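Local atomic coordinates of branched-chain-amino-acid aminotransferase (Pseudomonas sp. UW4, PDB entry 6JIF), a protein that catalyses the reversible transfer of amino groups between branched-chain amino acids and 2-oxo acids, using pyridoxal-5'-phosphate as cofactor. Residues Lys37-Tyr42 with Glu132-Pro137; Arg85-Ser90 with Pro136-Gly141; Leu182-Phe187 with Thr328-Val333; Asn186-Ser191 with Ala222-Ala227. One frame throughout, in Å; residues are numbered along the deposited sequence.

Contact 1 of 4, residues Lys37-Tyr42 with Glu132-Pro137; sequences KTDKRY and ERFIPP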
loop_
_atom_site.group_PDB
_atom_site.type_symbol
_atom_site.label_atom_id
_atom_site.label_comp_id
_atom_site.label_asym_id
_atom_site.label_seq_id
_atom_site.Cartn_x
_atom_site.Cartn_y
_atom_site.Cartn_z
ATOM N N LYS B 37 15.946 11.773 16.171
ATOM C CA LYS B 37 15.980 12.965 15.306
ATOM C C LYS B 37 17.417 13.484 15.185
ATOM O O LYS B 37 18.040 13.897 16.174
ATOM C CB LYS B 37 15.034 14.050 15.806
ATOM C CG LYS B 37 15.014 15.305 14.950
ATOM C CD LYS B 37 14.254 16.405 15.681
ATOM C CE LYS B 37 14.110 17.613 14.798
ATOM N NZ LYS B 37 13.394 18.704 15.521
ATOM N N THR B 38 17.948 13.397 13.976
ATOM C CA THR B 38 19.252 13.922 13.645
ATOM C C THR B 38 19.104 15.381 13.206
ATOM O O THR B 38 18.000 15.920 13.126
ATOM C CB THR B 38 19.896 13.019 12.581
ATOM O OG1 THR B 38 18.981 12.859 11.498
ATOM C CG2 THR B 38 20.220 11.632 13.204
ATOM N N ASP B 39 20.227 16.005 12.872
ATOM C CA ASP B 39 20.299 17.458 12.733
ATOM C C ASP B 39 19.647 17.961 11.446
ATOM O O ASP B 39 18.843 18.896 11.488
ATOM C CB ASP B 39 21.746 17.895 12.776
ATOM C CG ASP B 39 22.322 17.816 14.160
ATOM O OD1 ASP B 39 21.547 17.715 15.144
ATOM O OD2 ASP B 39 23.551 17.838 14.260
ATOM N N LYS B 40 19.998 17.383 10.291
ATOM C CA LYS B 40 19.502 17.874 9.000
ATOM C C LYS B 40 19.008 16.722 8.152
ATOM O O LYS B 40 19.564 15.621 8.176
ATOM C CB LYS B 40 20.586 18.625 8.179
ATOM C CG LYS B 40 21.386 19.644 8.903
ATOM C CD LYS B 40 20.845 21.019 8.667
ATOM C CE LYS B 40 21.934 22.077 8.867
ATOM N NZ LYS B 40 21.343 23.415 8.921
ATOM N N ARG B 41 18.016 17.001 7.334
ATOM C CA ARG B 41 17.582 16.042 6.336
ATOM C C ARG B 41 17.502 16.747 4.992
ATOM O O ARG B 41 17.468 17.968 4.922
ATOM C CB ARG B 41 16.207 15.349 6.695
ATOM C CG ARG B 41 14.986 16.267 6.901
ATOM C CD ARG B 41 14.922 16.833 8.324
ATOM N NE ARG B 41 14.910 15.724 9.284
ATOM C CZ ARG B 41 15.622 15.674 10.409
ATOM N NH1 ARG B 41 16.393 16.698 10.779
ATOM N NH2 ARG B 41 15.556 14.573 11.166
ATOM N N TYR B 42 17.563 15.947 3.935
ATOM C CA TYR B 42 17.364 16.442 2.574
ATOM C C TYR B 42 15.890 16.523 2.196
ATOM O O TYR B 42 15.085 15.610 2.477
ATOM C CB TYR B 42 18.087 15.509 1.603
ATOM C CG TYR B 42 18.057 15.952 0.190
ATOM C CD1 TYR B 42 18.995 16.809 -0.282
ATOM C CD2 TYR B 42 17.118 15.428 -0.701
ATOM C CE1 TYR B 42 18.992 17.211 -1.622
ATOM C CE2 TYR B 42 17.096 15.814 -2.042
ATOM C CZ TYR B 42 18.039 16.709 -2.488
ATOM O OH TYR B 42 18.083 17.120 -3.794
ATOM N N GLU B 132 27.595 13.969 10.364
ATOM C CA GLU B 132 28.728 13.121 10.769
ATOM C C GLU B 132 28.807 12.872 12.272
ATOM O O GLU B 132 29.316 11.832 12.696
ATOM C CB GLU B 132 30.051 13.692 10.249
ATOM C CG GLU B 132 30.040 13.763 8.704
ATOM C CD GLU B 132 31.428 13.757 8.048
ATOM O OE1 GLU B 132 32.435 13.867 8.779
ATOM O OE2 GLU B 132 31.491 13.646 6.789
ATOM N N ARG B 133 28.339 13.795 13.108
ATOM C CA ARG B 133 28.496 13.525 14.541
ATOM C C ARG B 133 27.642 12.360 15.020
ATOM O O ARG B 133 27.864 11.845 16.128
ATOM C CB ARG B 133 28.180 14.776 15.360
ATOM C CG ARG B 133 26.753 15.007 15.621
ATOM C CD ARG B 133 26.390 16.302 16.100
ATOM N NE ARG B 133 24.987 16.275 16.498
ATOM C CZ ARG B 133 24.454 16.029 17.705
ATOM N NH1 ARG B 133 25.291 15.993 18.717
ATOM N NH2 ARG B 133 23.099 16.024 17.911
ATOM N N PHE B 134 26.671 11.942 14.232
ATOM C CA PHE B 134 25.876 10.783 14.581
ATOM C C PHE B 134 26.479 9.483 14.057
ATOM O O PHE B 134 25.871 8.431 14.231
ATOM C CB PHE B 134 24.432 10.918 14.038
ATOM C CG PHE B 134 23.595 11.934 14.779
ATOM C CD1 PHE B 134 22.951 11.592 15.967
ATOM C CD2 PHE B 134 23.493 13.236 14.324
ATOM C CE1 PHE B 134 22.197 12.531 16.667
ATOM C CE2 PHE B 134 22.751 14.168 15.022
ATOM C CZ PHE B 134 22.097 13.806 16.202
ATOM N N ILE B 135 27.651 9.510 13.432
ATOM C CA ILE B 135 28.178 8.246 12.906
ATOM C C ILE B 135 28.809 7.452 14.058
ATOM O O ILE B 135 29.746 7.935 14.685
ATOM C CB ILE B 135 29.171 8.492 11.750
ATOM C CG1 ILE B 135 28.452 9.160 10.575
ATOM C CG2 ILE B 135 29.798 7.170 11.295
ATOM C CD1 ILE B 135 29.346 9.564 9.449
ATOM N N PRO B 136 28.347 6.252 14.395
ATOM C CA PRO B 136 29.001 5.503 15.492
ATOM C C PRO B 136 30.448 5.189 15.150
ATOM O O PRO B 136 30.777 4.847 14.003
ATOM C CB PRO B 136 28.154 4.232 15.607
ATOM C CG PRO B 136 26.808 4.612 15.027
ATOM C CD PRO B 136 27.145 5.552 13.904
ATOM N N PRO B 137 31.351 5.270 16.130
ATOM C CA PRO B 137 32.777 5.049 15.840
ATOM C C PRO B 137 33.048 3.626 15.354
ATOM O O PRO B 137 32.265 2.704 15.582
ATOM C CB PRO B 137 33.458 5.311 17.183
ATOM C CG PRO B 137 32.502 6.123 17.964
ATOM C CD PRO B 137 31.122 5.867 17.455
#
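Asp39 and Arg133 make the polar link here: Arg133 NE donates to Asp39 OD2 over 3.1 Å, a hydrogen bond that is also a salt bridge. The carboxylate and guanidinium planes are only 3° apart but are stepped rather than level, because NE meets the syn side of OD2 from 27° out of the carboxylate plane. The second pair is slacker, with Asp39 OD1 3.6 Å from Arg133 NH2, so the grip is essentially one-pronged. Lying near the surface, it is probably softened by solvent.

Next to this bridge the Phe134 ring takes Thr38 CG2 over the centre of one face, 3.7 Å from the methyl carbon to the ring centroid, a CH-pi contact. Thr38 chi1 of 52° sets CG2 beside the backbone N and tucks OG1 between N and the carbonyl carbon; OG1 is hydrogen-bonded to Cys171 O. Asp39 OD1 approaches the edge of the same ring, 3.7 Å from Phe134 CE2, where the ring hydrogens would probably favour a negative charge.

Thr38 O is held within its own segment, 2.9 Å from Arg41 NH1, with a weaker second bond from NH2. Arg41 NH2 also reaches Glu66 of the second subunit in a salt bridge, while Ile135 N closes the 3-10 turn on Glu132 O.

In the fold, 37-42 runs into strand 41-47, and the loop segment 132-137 follows helix 117-130. Asn131, just past the end of that helix, donates through ND2 to Lys40 O, and Pro173 of strand 164-174 packs against both Thr38 and Phe134.

Contact 2 of 4, residues Arg85-Ser90 with Pro136-Gly141; sequences RCKDGS and PPYGTG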
loop_
_atom_site.group_PDB
_atom_site.type_symbol
_atom_site.label_atom_id
_atom_site.label_comp_id
_atom_site.label_asym_id
_atom_site.label_seq_id
_atom_site.Cartn_x
_atom_site.Cartn_y
_atom_site.Cartn_z
ATOM N N ARG B 85 31.793 4.133 9.739
ATOM C CA ARG B 85 33.119 4.671 10.006
ATOM C C ARG B 85 34.167 3.568 9.819
ATOM O O ARG B 85 34.055 2.470 10.385
ATOM C CB ARG B 85 33.192 5.249 11.419
ATOM C CG ARG B 85 34.514 5.796 11.772
ATOM C CD ARG B 85 34.823 7.069 10.983
ATOM N NE ARG B 85 33.982 8.164 11.471
ATOM C CZ ARG B 85 33.971 9.394 10.981
ATOM N NH1 ARG B 85 34.779 9.706 9.978
ATOM N NH2 ARG B 85 33.171 10.322 11.517
ATOM N N CYS B 86 35.160 3.843 8.988
ATOM C CA CYS B 86 36.242 2.888 8.807
ATOM C C CYS B 86 37.307 3.032 9.921
ATOM O O CYS B 86 37.451 4.077 10.566
ATOM C CB CYS B 86 36.916 3.125 7.461
ATOM S SG CYS B 86 35.854 2.961 6.100
ATOM N N LYS B 87 38.091 1.976 10.105
ATOM C CA LYS B 87 39.151 2.045 11.109
ATOM C C LYS B 87 40.119 3.169 10.814
ATOM O O LYS B 87 40.734 3.725 11.740
ATOM C CB LYS B 87 39.924 0.725 11.151
ATOM C CG LYS B 87 40.765 0.576 12.388
ATOM C CD LYS B 87 41.122 -0.857 12.673
ATOM C CE LYS B 87 41.487 -1.624 11.446
ATOM N NZ LYS B 87 42.014 -3.004 11.845
ATOM N N ASP B 88 40.321 3.477 9.541
ATOM C CA ASP B 88 41.243 4.541 9.213
ATOM C C ASP B 88 40.594 5.917 9.333
ATOM O O ASP B 88 41.241 6.925 9.032
ATOM C CB ASP B 88 41.834 4.311 7.814
ATOM C CG ASP B 88 40.809 4.468 6.678
ATOM O OD1 ASP B 88 39.619 4.773 6.919
ATOM O OD2 ASP B 88 41.216 4.277 5.499
ATOM N N GLY B 89 39.344 5.976 9.783
ATOM C CA GLY B 89 38.667 7.223 10.039
ATOM C C GLY B 89 37.836 7.731 8.893
ATOM O O GLY B 89 37.107 8.713 9.071
ATOM N N SER B 90 37.965 7.144 7.713
ATOM C CA SER B 90 37.129 7.576 6.590
ATOM C C SER B 90 35.719 7.010 6.771
ATOM O O SER B 90 35.443 6.282 7.725
ATOM C CB SER B 90 37.730 7.160 5.239
ATOM O OG SER B 90 38.031 5.781 5.176
ATOM N N PRO B 136 28.347 6.252 14.395
ATOM C CA PRO B 136 29.001 5.503 15.492
ATOM C C PRO B 136 30.448 5.189 15.150
ATOM O O PRO B 136 30.777 4.847 14.003
ATOM C CB PRO B 136 28.154 4.232 15.607
ATOM C CG PRO B 136 26.808 4.612 15.027
ATOM C CD PRO B 136 27.145 5.552 13.904
ATOM N N PRO B 137 31.351 5.270 16.130
ATOM C CA PRO B 137 32.777 5.049 15.840
ATOM C C PRO B 137 33.048 3.626 15.354
ATOM O O PRO B 137 32.265 2.704 15.582
ATOM C CB PRO B 137 33.458 5.311 17.183
ATOM C CG PRO B 137 32.502 6.123 17.964
ATOM C CD PRO B 137 31.122 5.867 17.455
ATOM N N TYR B 138 34.170 3.463 14.648
ATOM C CA TYR B 138 34.606 2.126 14.263
ATOM C C TYR B 138 34.763 1.253 15.515
ATOM O O TYR B 138 35.292 1.690 16.542
ATOM C CB TYR B 138 35.949 2.177 13.515
ATOM C CG TYR B 138 36.488 0.790 13.219
ATOM C CD1 TYR B 138 35.983 0.045 12.150
ATOM C CD2 TYR B 138 37.472 0.218 14.014
ATOM C CE1 TYR B 138 36.428 -1.218 11.884
ATOM C CE2 TYR B 138 37.939 -1.051 13.757
ATOM C CZ TYR B 138 37.421 -1.762 12.688
ATOM O OH TYR B 138 37.871 -3.027 12.430
ATOM N N GLY B 139 34.329 0.003 15.400
ATOM C CA GLY B 139 34.442 -0.951 16.476
ATOM C C GLY B 139 33.213 -1.038 17.341
ATOM O O GLY B 139 33.133 -1.920 18.205
ATOM N N THR B 140 32.244 -0.175 17.134
ATOM C CA THR B 140 31.028 -0.288 17.913
ATOM C C THR B 140 30.001 -1.194 17.230
ATOM O O THR B 140 28.998 -1.555 17.855
ATOM C CB THR B 140 30.421 1.116 18.137
ATOM O OG1 THR B 140 30.036 1.667 16.867
ATOM C CG2 THR B 140 31.420 2.054 18.801
ATOM N N GLY B 141 30.231 -1.570 15.964
ATOM C CA GLY B 141 29.228 -2.272 15.192
ATOM C C GLY B 141 28.098 -1.398 14.705
ATOM O O GLY B 141 27.126 -1.920 14.140
HETATM O O HOH W 1 30.053 3.209 11.896
#
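Lys87 lies across the ring of Tyr138 where the tip of a beta hairpin, joining strands 76-85 and 91-94, meets the loop ahead of strand 143-153. Each side turns tightly, by a type I turn from Cys86 to Gly89 and a type II turn from Pro137 to Thr140.

The packing is a CH-pi contact: Lys87 CB stands over the middle of one ring face, 3.7 Å from the centroid of Tyr138. Farther out, the lysine chain slants toward the rim, Lys87 CD coming within 3.4 Å of Tyr138 CE2. With CG of Tyr138 anti to its own N (chi1 175°), the ring is thrown across to the hairpin, and Arg85 O sits at its edge. The phenol OH is hydrogen-bonded to Asp348 OD2, which fixes the far end of the ring. With an alanine here, Lys87 would probably lose the surface it rests on and Asp348 its hydroxyl partner.

Hydrogen bonds within the hairpin stiffen it. Arg85 bends at chi2 and chi3 until NH1 reaches Gly89 O at 2.7 Å, and Asp88 OD1 accepts from both Ser90 N and Ser90 OG, the former making an Asx turn.

Between the loops the polar connection is by water. One molecule accepts from Arg85 N at 2.9 Å and donates to Pro136 O at 2.8 Å.

Contact 3 of 4, residues Leu182-Phe187 with Thr328-Val333; sequences LTPHNF and TEVGPV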
loop_
_atom_site.group_PDB
_atom_site.type_symbol
_atom_site.label_atom_id
_atom_site.label_comp_id
_atom_site.label_asym_id
_atom_site.label_seq_id
_atom_site.Cartn_x
_atom_site.Cartn_y
_atom_site.Cartn_z
ATOM N N LEU B 182 25.166 -12.464 16.507
ATOM C CA LEU B 182 24.557 -13.411 15.578
ATOM C C LEU B 182 24.086 -14.610 16.363
ATOM O O LEU B 182 24.902 -15.308 16.988
ATOM C CB LEU B 182 25.568 -13.885 14.552
ATOM C CG LEU B 182 25.820 -13.314 13.194
ATOM C CD1 LEU B 182 26.699 -14.375 12.565
ATOM C CD2 LEU B 182 24.593 -13.034 12.374
ATOM N N THR B 183 22.787 -14.859 16.303
ATOM C CA THR B 183 22.196 -15.958 17.033
ATOM C C THR B 183 21.051 -16.453 16.191
ATOM O O THR B 183 20.547 -15.691 15.351
ATOM C CB THR B 183 21.674 -15.520 18.409
ATOM O OG1 THR B 183 21.433 -16.684 19.185
ATOM C CG2 THR B 183 20.361 -14.719 18.237
ATOM N N PRO B 184 20.665 -17.721 16.312
ATOM C CA PRO B 184 19.497 -18.191 15.539
ATOM C C PRO B 184 18.164 -17.696 16.081
ATOM O O PRO B 184 17.938 -17.620 17.288
ATOM C CB PRO B 184 19.551 -19.719 15.679
ATOM C CG PRO B 184 20.932 -20.032 16.267
ATOM C CD PRO B 184 21.368 -18.812 17.017
ATOM N N HIS B 185 17.227 -17.476 15.161
ATOM C CA HIS B 185 15.876 -17.045 15.485
ATOM C C HIS B 185 14.929 -17.971 14.773
ATOM O O HIS B 185 15.269 -18.480 13.702
ATOM C CB HIS B 185 15.585 -15.622 14.970
ATOM C CG HIS B 185 16.578 -14.644 15.440
ATOM N ND1 HIS B 185 16.372 -13.849 16.540
ATOM C CD2 HIS B 185 17.849 -14.420 15.043
ATOM C CE1 HIS B 185 17.460 -13.149 16.785
ATOM N NE2 HIS B 185 18.373 -13.476 15.889
ATOM N N ASN B 186 13.740 -18.154 15.356
ATOM C CA ASN B 186 12.677 -18.985 14.774
ATOM C C ASN B 186 11.650 -18.111 14.066
ATOM O O ASN B 186 11.309 -17.031 14.564
ATOM C CB ASN B 186 11.970 -19.852 15.819
ATOM C CG ASN B 186 12.932 -20.829 16.469
ATOM O OD1 ASN B 186 13.915 -21.229 15.869
ATOM N ND2 ASN B 186 12.652 -21.213 17.718
ATOM N N PHE B 187 11.152 -18.601 12.919
ATOM C CA PHE B 187 10.134 -17.885 12.129
ATOM C C PHE B 187 8.988 -18.830 11.830
ATOM O O PHE B 187 9.154 -20.052 11.912
ATOM C CB PHE B 187 10.715 -17.318 10.809
ATOM C CG PHE B 187 11.830 -16.302 11.005
ATOM C CD1 PHE B 187 13.098 -16.711 11.311
ATOM C CD2 PHE B 187 11.564 -14.934 10.874
ATOM C CE1 PHE B 187 14.139 -15.765 11.478
ATOM C CE2 PHE B 187 12.552 -14.022 11.035
ATOM C CZ PHE B 187 13.869 -14.445 11.352
ATOM N N THR B 328 20.853 -22.926 18.855
ATOM C CA THR B 328 21.740 -22.205 19.755
ATOM C C THR B 328 23.018 -21.701 19.095
ATOM O O THR B 328 23.664 -20.811 19.663
ATOM C CB THR B 328 22.171 -23.115 20.930
ATOM O OG1 THR B 328 22.820 -24.254 20.379
ATOM C CG2 THR B 328 20.952 -23.651 21.792
ATOM N N GLU B 329 23.402 -22.234 17.938
ATOM C CA GLU B 329 24.676 -21.897 17.331
ATOM C C GLU B 329 24.467 -21.555 15.862
ATOM O O GLU B 329 23.731 -22.246 15.156
ATOM C CB GLU B 329 25.677 -23.051 17.418
ATOM C CG GLU B 329 25.884 -23.601 18.836
ATOM C CD GLU B 329 27.254 -24.132 18.989
ATOM O OE1 GLU B 329 28.111 -23.402 19.543
ATOM O OE2 GLU B 329 27.485 -25.264 18.506
ATOM N N VAL B 330 25.151 -20.536 15.416
ATOM C CA VAL B 330 25.085 -20.164 13.998
ATOM C C VAL B 330 26.059 -21.026 13.216
ATOM O O VAL B 330 27.189 -21.284 13.664
ATOM C CB VAL B 330 25.330 -18.676 13.830
ATOM C CG1 VAL B 330 25.340 -18.269 12.320
ATOM C CG2 VAL B 330 24.328 -17.904 14.664
ATOM N N GLY B 331 25.610 -21.500 12.063
ATOM C CA GLY B 331 26.397 -22.409 11.274
ATOM C C GLY B 331 27.546 -21.678 10.658
ATOM O O GLY B 331 27.555 -20.437 10.570
ATOM N N PRO B 332 28.578 -22.441 10.277
ATOM C CA PRO B 332 29.853 -21.823 9.867
ATOM C C PRO B 332 29.781 -21.078 8.545
ATOM O O PRO B 332 30.539 -20.103 8.348
ATOM C CB PRO B 332 30.810 -23.013 9.785
ATOM C CG PRO B 332 29.922 -24.185 9.501
ATOM C CD PRO B 332 28.646 -23.912 10.278
ATOM N N VAL B 333 28.953 -21.549 7.613
ATOM C CA VAL B 333 28.875 -20.857 6.333
ATOM C C VAL B 333 28.260 -19.488 6.537
ATOM O O VAL B 333 28.724 -18.501 5.963
ATOM C CB VAL B 333 28.096 -21.674 5.290
ATOM C CG1 VAL B 333 27.996 -20.834 3.963
ATOM C CG2 VAL B 333 28.785 -23.007 5.068
HETATM O O HOH W 2 24.300 -18.092 19.271
#
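The two backbones come nearest at Thr183 and Val330, whose CA atoms are 5.9 Å apart. Here the lead-in to strand 185-189 of the mixed sheet meets the lead-in to helix 332-346, for which Gly331 is the N-cap. It is surface packing, and Pro311 of the neighbouring strand 308-317 touches both Leu182 and Val330 from the sheet side.

Val330 is central to the contact, and its two methyls divide the work. With chi1 at 177°, CG1 is anti to the backbone N and goes to the leucine side chain, 4.1 Å from Leu182 CD1, the two side chains meeting at about a right angle. CG2, beside the backbone N, drops onto main chain instead, 3.5 Å from Leu182 O. The same methyl meets the proline ring, with Val330 CG2 3.9 Å from Pro184 CD.

Pro184 has its ring turned to the opposite backbone, so that CG rests 3.7 Å from Glu329 N. That N-H is already spent on Ser326 OG, which also receives Thr328 N, so the proline packs against a backbone whose two N-H groups, of Thr328 and Glu329, are already engaged. A glycine in place of Pro184 would take away the ring and is likely to open a gap beside Val330 CG2 and the Thr328-Glu329 peptide, leaving the loop freer to flex.

Polar contact between the segments goes through a water, which donates to Thr328 O at 2.8 Å and lies 3.2 Å from Thr183 OG1.

Contact 4 of 4, residues Asn186-Ser191 with Ala222-Ala227; sequences NFQISS and AHFADA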
loop_
_atom_site.group_PDB
_atom_site.type_symbol
_atom_site.label_atom_id
_atom_site.label_comp_id
_atom_site.label_asym_id
_atom_site.label_seq_id
_atom_site.Cartn_x
_atom_site.Cartn_y
_atom_site.Cartn_z
ATOM N N ASN B 186 13.740 -18.154 15.356
ATOM C CA ASN B 186 12.677 -18.985 14.774
ATOM C C ASN B 186 11.650 -18.111 14.066
ATOM O O ASN B 186 11.309 -17.031 14.564
ATOM C CB ASN B 186 11.970 -19.852 15.819
ATOM C CG ASN B 186 12.932 -20.829 16.469
ATOM O OD1 ASN B 186 13.915 -21.229 15.869
ATOM N ND2 ASN B 186 12.652 -21.213 17.718
ATOM N N PHE B 187 11.152 -18.601 12.919
ATOM C CA PHE B 187 10.134 -17.885 12.129
ATOM C C PHE B 187 8.988 -18.830 11.830
ATOM O O PHE B 187 9.154 -20.052 11.912
ATOM C CB PHE B 187 10.715 -17.318 10.809
ATOM C CG PHE B 187 11.830 -16.302 11.005
ATOM C CD1 PHE B 187 13.098 -16.711 11.311
ATOM C CD2 PHE B 187 11.564 -14.934 10.874
ATOM C CE1 PHE B 187 14.139 -15.765 11.478
ATOM C CE2 PHE B 187 12.552 -14.022 11.035
ATOM C CZ PHE B 187 13.869 -14.445 11.352
ATOM N N GLN B 188 7.812 -18.272 11.483
ATOM C CA GLN B 188 6.591 -19.048 11.261
ATOM C C GLN B 188 6.024 -18.804 9.864
ATOM O O GLN B 188 5.857 -17.654 9.461
ATOM C CB GLN B 188 5.526 -18.667 12.271
ATOM C CG GLN B 188 4.289 -19.537 12.178
ATOM C CD GLN B 188 3.236 -19.088 13.125
ATOM O OE1 GLN B 188 2.804 -17.936 13.121
ATOM N NE2 GLN B 188 2.811 -20.008 13.992
ATOM N N ILE B 189 5.713 -19.869 9.136
ATOM C CA ILE B 189 5.035 -19.670 7.829
ATOM C C ILE B 189 3.696 -18.989 8.040
ATOM O O ILE B 189 2.934 -19.328 8.941
ATOM C CB ILE B 189 4.856 -21.009 7.089
ATOM C CG1 ILE B 189 6.211 -21.586 6.702
ATOM C CG2 ILE B 189 3.940 -20.858 5.851
ATOM C CD1 ILE B 189 7.192 -20.623 6.026
ATOM N N SER B 190 3.383 -18.005 7.180
ATOM C CA SER B 190 2.110 -17.311 7.273
ATOM C C SER B 190 1.164 -17.778 6.174
ATOM O O SER B 190 1.590 -18.159 5.087
ATOM C CB SER B 190 2.321 -15.798 7.138
ATOM O OG SER B 190 1.065 -15.121 7.161
ATOM N N SER B 191 -0.128 -17.749 6.472
ATOM C CA SER B 191 -1.146 -18.014 5.454
ATOM C C SER B 191 -1.498 -16.771 4.666
ATOM O O SER B 191 -2.215 -16.868 3.645
ATOM C CB SER B 191 -2.388 -18.559 6.105
ATOM O OG SER B 191 -2.981 -17.547 6.884
ATOM N N ALA B 222 2.535 -15.210 18.388
ATOM C CA ALA B 222 2.844 -16.621 18.557
ATOM C C ALA B 222 4.309 -16.853 18.957
ATOM O O ALA B 222 4.742 -18.005 19.033
ATOM C CB ALA B 222 2.498 -17.390 17.259
ATOM N N HIS B 223 5.042 -15.769 19.249
ATOM C CA HIS B 223 6.375 -15.751 19.855
ATOM C C HIS B 223 7.469 -16.072 18.842
ATOM O O HIS B 223 8.576 -16.391 19.217
ATOM C CB HIS B 223 6.459 -16.707 21.060
ATOM C CG HIS B 223 5.509 -16.354 22.148
ATOM N ND1 HIS B 223 5.733 -15.294 22.991
ATOM C CD2 HIS B 223 4.309 -16.878 22.504
ATOM C CE1 HIS B 223 4.745 -15.220 23.873
ATOM N NE2 HIS B 223 3.864 -16.164 23.592
ATOM N N PHE B 224 7.195 -15.872 17.545
ATOM C CA PHE B 224 8.203 -16.025 16.508
ATOM C C PHE B 224 8.779 -14.667 16.138
ATOM O O PHE B 224 8.156 -13.625 16.350
ATOM C CB PHE B 224 7.601 -16.699 15.255
ATOM C CG PHE B 224 7.183 -18.125 15.536
ATOM C CD1 PHE B 224 8.121 -19.149 15.481
ATOM C CD2 PHE B 224 5.879 -18.425 15.868
ATOM C CE1 PHE B 224 7.780 -20.447 15.801
ATOM C CE2 PHE B 224 5.510 -19.744 16.128
ATOM C CZ PHE B 224 6.485 -20.750 16.083
ATOM N N ALA B 225 9.980 -14.707 15.559
ATOM C CA ALA B 225 10.623 -13.446 15.193
ATOM C C ALA B 225 9.842 -12.712 14.102
ATOM O O ALA B 225 9.759 -11.476 14.143
ATOM C CB ALA B 225 12.090 -13.667 14.776
ATOM N N ASP B 226 9.278 -13.432 13.130
ATOM C CA ASP B 226 8.468 -12.810 12.080
ATOM C C ASP B 226 7.760 -13.910 11.308
ATOM O O ASP B 226 7.925 -15.098 11.576
ATOM C CB ASP B 226 9.318 -11.923 11.146
ATOM C CG ASP B 226 8.544 -10.694 10.600
ATOM O OD1 ASP B 226 7.310 -10.720 10.356
ATOM O OD2 ASP B 226 9.200 -9.665 10.385
ATOM N N ALA B 227 6.948 -13.478 10.343
ATOM C CA ALA B 227 6.273 -14.354 9.402
ATOM C C ALA B 227 7.169 -14.576 8.196
ATOM O O ALA B 227 7.943 -13.702 7.809
ATOM C CB ALA B 227 4.959 -13.728 8.941
#
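A beta-alpha-beta crossover closes here: strand 185-189, helix 206-221 and strand 227-230 follow in order, and the two strands lie parallel in the mixed sheet, with Gln188 and Ala227 as the bridge pair between these segments. Asn186 O takes the N-H of Ala225 at 2.9 Å and Asp226 O that of Gln188 at 3.2 Å, both bonds nearly straight. Gln188 bonds next to Ile228, so it straddles Ala227 as a parallel pair should. The helix itself ends in a Schellman motif with His223, at positive phi, as the C-prime residue.

Two aromatic rings pack at this start of the pairing. Phe224 offers a face to Gln188 CB, which sits toward the rim 3.9 Å from the ring centroid, while Asn186 CB comes to the ring's edge. Gln188 CG is anti to the backbone N (chi1 -174°), and the chain stays extended past it, bringing the amide along the ring at a 36° tilt, with NE2 3.5 Å from Phe224 CE2. The nitrogen's hydrogen bond is to Asp316 OD2. Phe187 in turn has Ala225 CB over the rim of one face, 3.8 Å from its CE2. Farther along, Ala227 CB rests 3.8 Å from Ser190 CB.

Asp226 turns its carboxylate back to its own chain, OD1 accepting from Ala227 N at 2.8 Å. Main-chain bonds thus set the register, while CH-pi and other apolar contacts pack beside them. The Asp226 carboxylate is probably steadied by that N-H and, weakly and at long range, by Lys220.

The four contacts form two pairs. Contacts 1 and 2 share Pro136 and Pro137, their centres 15 Å apart, and touch where Ile135 CG2 packs 3.9 Å from Arg85 CB; both involve the loop between helix 117-130 and strand 143-153, beside the antiparallel sheet. Contacts 3 and 4 share Asn186 and Phe187 on strand 185-189 of the mixed sheet and meet at His185 CB and Ala225 CB, 4.0 Å apart. The pairs do not touch: contacts 2 and 3 stay about 11 Å apart at their nearest atoms. Contact 4 comes near the cofactor, the Asp226 side chain about 9 Å from the pyridoxal phosphate, whose pocket includes Arg194, Lys204 and Tyr209 from the crossover that contact 4 closes.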